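Local atomic coordinates of salt-tolerant glutaminase (Micrococcus luteus, PDB entry 3AGD), a protein that probably hydrolyses L-glutamine to L-glutamate and ammonium, as a salt-tolerant member of the glutaminase family. Residues 74-79 with 227-232. Sequence-based numbering, arbitrary orientation.
Sequences ALVDRG and SIVARR
L75 reaches from the last turn of helix 67-78 to the first two turns of helix 227-240 and meets two residues one turn apart, V229 and R232. Its CB lies 4.0 Å from V229 CG2, and the two side chains run past each other in opposite directions, flank against flank. With CG anti to the carbonyl carbon (chi1 -68°), the leucine fork extends beyond the valine: CD1 rests 3.9 Å from R232 CG and also touches V229 CG1, while CD2 comes within 4.1 Å of R232 NH1. Leucine suits this place because its branch lies far enough out to cover both neighbours, whereas the short, beta-branched V229 offers two methyls close to its own helix. V76 adds a looser contact, its CG2 4.4 Å from V229 CG2, at the exposed margin.

In R232, chi1 of 163° sets CG opposite the backbone N, and the chain then bends at chi2 and chi3, crossing L75 at about a right angle. Its CG methylene thus gives L75 an apolar surface, while NH1 forms a salt bridge with D84 and a hydrogen bond with Y71. F80 of helix 80-84 packs against L75, V229 and R232 together. The helix segments run roughly antiparallel, at 140°, with axes 10.3 Å apart. No hydrogen bond joins the two segments; within the glutaminase domain they meet mainly through aliphatic side chains, and the charge of the buried R232 is probably balanced by D84.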
ATOM      1  N   ALA A  74      12.898   2.511 -19.228  1.00 16.61           N
ATOM      2  CA  ALA A  74      12.683   3.781 -19.907  1.00 16.78           C
ATOM      3  C   ALA A  74      12.815   4.942 -18.932  1.00 19.49           C
ATOM      4  O   ALA A  74      13.419   5.968 -19.253  1.00 18.56           O
ATOM      5  CB  ALA A  74      11.307   3.801 -20.555  1.00 14.69           C
ATOM      6  N   LEU A  75      12.242   4.783 -17.743  1.00 20.10           N
ATOM      7  CA  LEU A  75      12.306   5.829 -16.722  1.00 20.33           C
ATOM      8  C   LEU A  75      13.759   6.028 -16.300  1.00 19.31           C
ATOM      9  O   LEU A  75      14.239   7.159 -16.169  1.00 18.94           O
ATOM     10  CB  LEU A  75      11.432   5.441 -15.521  1.00 19.69           C
ATOM     11  CG  LEU A  75       9.923   5.431 -15.815  1.00 18.19           C
ATOM     12  CD1 LEU A  75       9.167   4.600 -14.789  1.00 17.11           C
ATOM     13  CD2 LEU A  75       9.413   6.871 -15.840  1.00 13.16           C
ATOM     14  N   VAL A  76      14.460   4.921 -16.089  1.00 18.28           N
ATOM     15  CA  VAL A  76      15.865   4.978 -15.707  1.00 19.54           C
ATOM     16  C   VAL A  76      16.688   5.643 -16.807  1.00 20.86           C
ATOM     17  O   VAL A  76      17.507   6.517 -16.547  1.00 23.16           O
ATOM     18  CB  VAL A  76      16.444   3.564 -15.481  1.00 18.78           C
ATOM     19  CG1 VAL A  76      17.970   3.631 -15.400  1.00 21.04           C
ATOM     20  CG2 VAL A  76      15.882   2.976 -14.202  1.00 16.98           C
ATOM     21  N   ASP A  77      16.450   5.236 -18.046  1.00 19.88           N
ATOM     22  CA  ASP A  77      17.205   5.766 -19.169  1.00 19.36           C
ATOM     23  C   ASP A  77      16.937   7.191 -19.601  1.00 19.23           C
ATOM     24  O   ASP A  77      17.871   7.921 -19.915  1.00 20.83           O
ATOM     25  CB  ASP A  77      17.036   4.861 -20.389  1.00 18.30           C
ATOM     26  CG  ASP A  77      17.608   3.481 -20.165  1.00 21.28           C
ATOM     27  OD1 ASP A  77      18.634   3.377 -19.462  1.00 21.76           O
ATOM     28  OD2 ASP A  77      17.043   2.504 -20.701  1.00 17.81           O
ATOM     29  N   ARG A  78      15.673   7.594 -19.623  1.00 20.35           N
ATOM     30  CA  ARG A  78      15.328   8.930 -20.098  1.00 22.01           C
ATOM     31  C   ARG A  78      14.831   9.922 -19.052  1.00 21.29           C
ATOM     32  O   ARG A  78      14.727  11.112 -19.335  1.00 20.91           O
ATOM     33  CB  ARG A  78      14.289   8.801 -21.216  1.00 23.64           C
ATOM     34  CG  ARG A  78      14.721   7.872 -22.345  1.00 18.04           C
ATOM     35  CD  ARG A  78      15.785   8.515 -23.226  1.00 20.07           C
ATOM     36  NE  ARG A  78      15.201   9.315 -24.295  1.00 24.35           N
ATOM     37  CZ  ARG A  78      14.531   8.805 -25.324  1.00 31.53           C
ATOM     38  NH1 ARG A  78      14.361   7.498 -25.434  1.00 32.85           N
ATOM     39  NH2 ARG A  78      14.025   9.607 -26.246  1.00 41.09           N
ATOM     40  N   GLY A  79      14.536   9.441 -17.849  1.00 21.56           N
ATOM     41  CA  GLY A  79      14.029  10.329 -16.816  1.00 22.80           C
ATOM     42  C   GLY A  79      12.514  10.435 -16.911  1.00 23.91           C
ATOM     43  O   GLY A  79      11.928  10.147 -17.958  1.00 22.47           O
ATOM     44  N   SER A 227      14.138   3.663  -6.017  1.00 19.29           N
ATOM     45  CA  SER A 227      12.855   3.351  -5.397  1.00 19.96           C
ATOM     46  C   SER A 227      11.723   4.129  -6.060  1.00 19.36           C
ATOM     47  O   SER A 227      10.633   3.595  -6.266  1.00 19.21           O
ATOM     48  CB  SER A 227      12.889   3.677  -3.903  1.00 23.22           C
ATOM     49  OG  SER A 227      13.062   5.066  -3.709  1.00 28.79           O
ATOM     50  N   ILE A 228      11.983   5.388  -6.401  1.00 20.57           N
ATOM     51  CA  ILE A 228      10.961   6.217  -7.032  1.00 23.34           C
ATOM     52  C   ILE A 228      10.485   5.626  -8.367  1.00 22.63           C
ATOM     53  O   ILE A 228       9.329   5.806  -8.754  1.00 21.98           O
ATOM     54  CB  ILE A 228      11.468   7.665  -7.240  1.00 24.23           C
ATOM     55  CG1 ILE A 228      10.305   8.565  -7.649  1.00 28.01           C
ATOM     56  CG2 ILE A 228      12.571   7.695  -8.293  1.00 22.12           C
ATOM     57  CD1 ILE A 228      10.694  10.020  -7.842  1.00 30.59           C
ATOM     58  N   VAL A 229      11.370   4.918  -9.068  1.00 20.93           N
ATOM     59  CA  VAL A 229      10.997   4.294 -10.337  1.00 17.53           C
ATOM     60  C   VAL A 229      10.155   3.057 -10.045  1.00 17.22           C
ATOM     61  O   VAL A 229       9.141   2.808 -10.701  1.00 17.77           O
ATOM     62  CB  VAL A 229      12.242   3.866 -11.157  1.00 15.86           C
ATOM     63  CG1 VAL A 229      11.834   2.864 -12.236  1.00 14.50           C
ATOM     64  CG2 VAL A 229      12.890   5.097 -11.804  1.00 12.23           C
ATOM     65  N   ALA A 230      10.582   2.281  -9.054  1.00 17.33           N
ATOM     66  CA  ALA A 230       9.860   1.073  -8.681  1.00 17.27           C
ATOM     67  C   ALA A 230       8.432   1.428  -8.261  1.00 19.70           C
ATOM     68  O   ALA A 230       7.475   0.764  -8.657  1.00 20.46           O
ATOM     69  CB  ALA A 230      10.584   0.364  -7.546  1.00 17.92           C
ATOM     70  N   ARG A 231       8.300   2.489  -7.471  1.00 19.95           N
ATOM     71  CA  ARG A 231       6.997   2.937  -6.986  1.00 21.81           C
ATOM     72  C   ARG A 231       6.055   3.325  -8.121  1.00 18.43           C
ATOM     73  O   ARG A 231       4.857   3.043  -8.069  1.00 15.23           O
ATOM     74  CB  ARG A 231       7.164   4.132  -6.043  1.00 22.75           C
ATOM     75  CG  ARG A 231       7.373   3.777  -4.577  1.00 31.36           C
ATOM     76  CD  ARG A 231       7.515   5.052  -3.753  1.00 36.02           C
ATOM     77  NE  ARG A 231       6.842   6.166  -4.416  1.00 46.44           N
ATOM     78  CZ  ARG A 231       7.421   7.325  -4.714  1.00 50.30           C
ATOM     79  NH1 ARG A 231       8.693   7.539  -4.399  1.00 55.27           N
ATOM     80  NH2 ARG A 231       6.738   8.260  -5.360  1.00 43.66           N
ATOM     81  N   ARG A 232       6.601   3.988  -9.134  1.00 15.94           N
ATOM     82  CA  ARG A 232       5.808   4.412 -10.279  1.00 15.52           C
ATOM     83  C   ARG A 232       5.315   3.192 -11.046  1.00 16.01           C
ATOM     84  O   ARG A 232       4.172   3.145 -11.498  1.00 17.02           O
ATOM     85  CB  ARG A 232       6.652   5.306 -11.202  1.00 13.49           C
ATOM     86  CG  ARG A 232       6.090   5.483 -12.619  1.00 15.68           C
ATOM     87  CD  ARG A 232       4.742   6.194 -12.648  1.00 15.06           C
ATOM     88  NE  ARG A 232       4.847   7.642 -12.482  1.00 17.25           N
ATOM     89  CZ  ARG A 232       5.289   8.485 -13.416  1.00 18.47           C
ATOM     90  NH1 ARG A 232       5.676   8.037 -14.604  1.00 19.16           N
ATOM     91  NH2 ARG A 232       5.335   9.785 -13.165  1.00 15.36           N
TER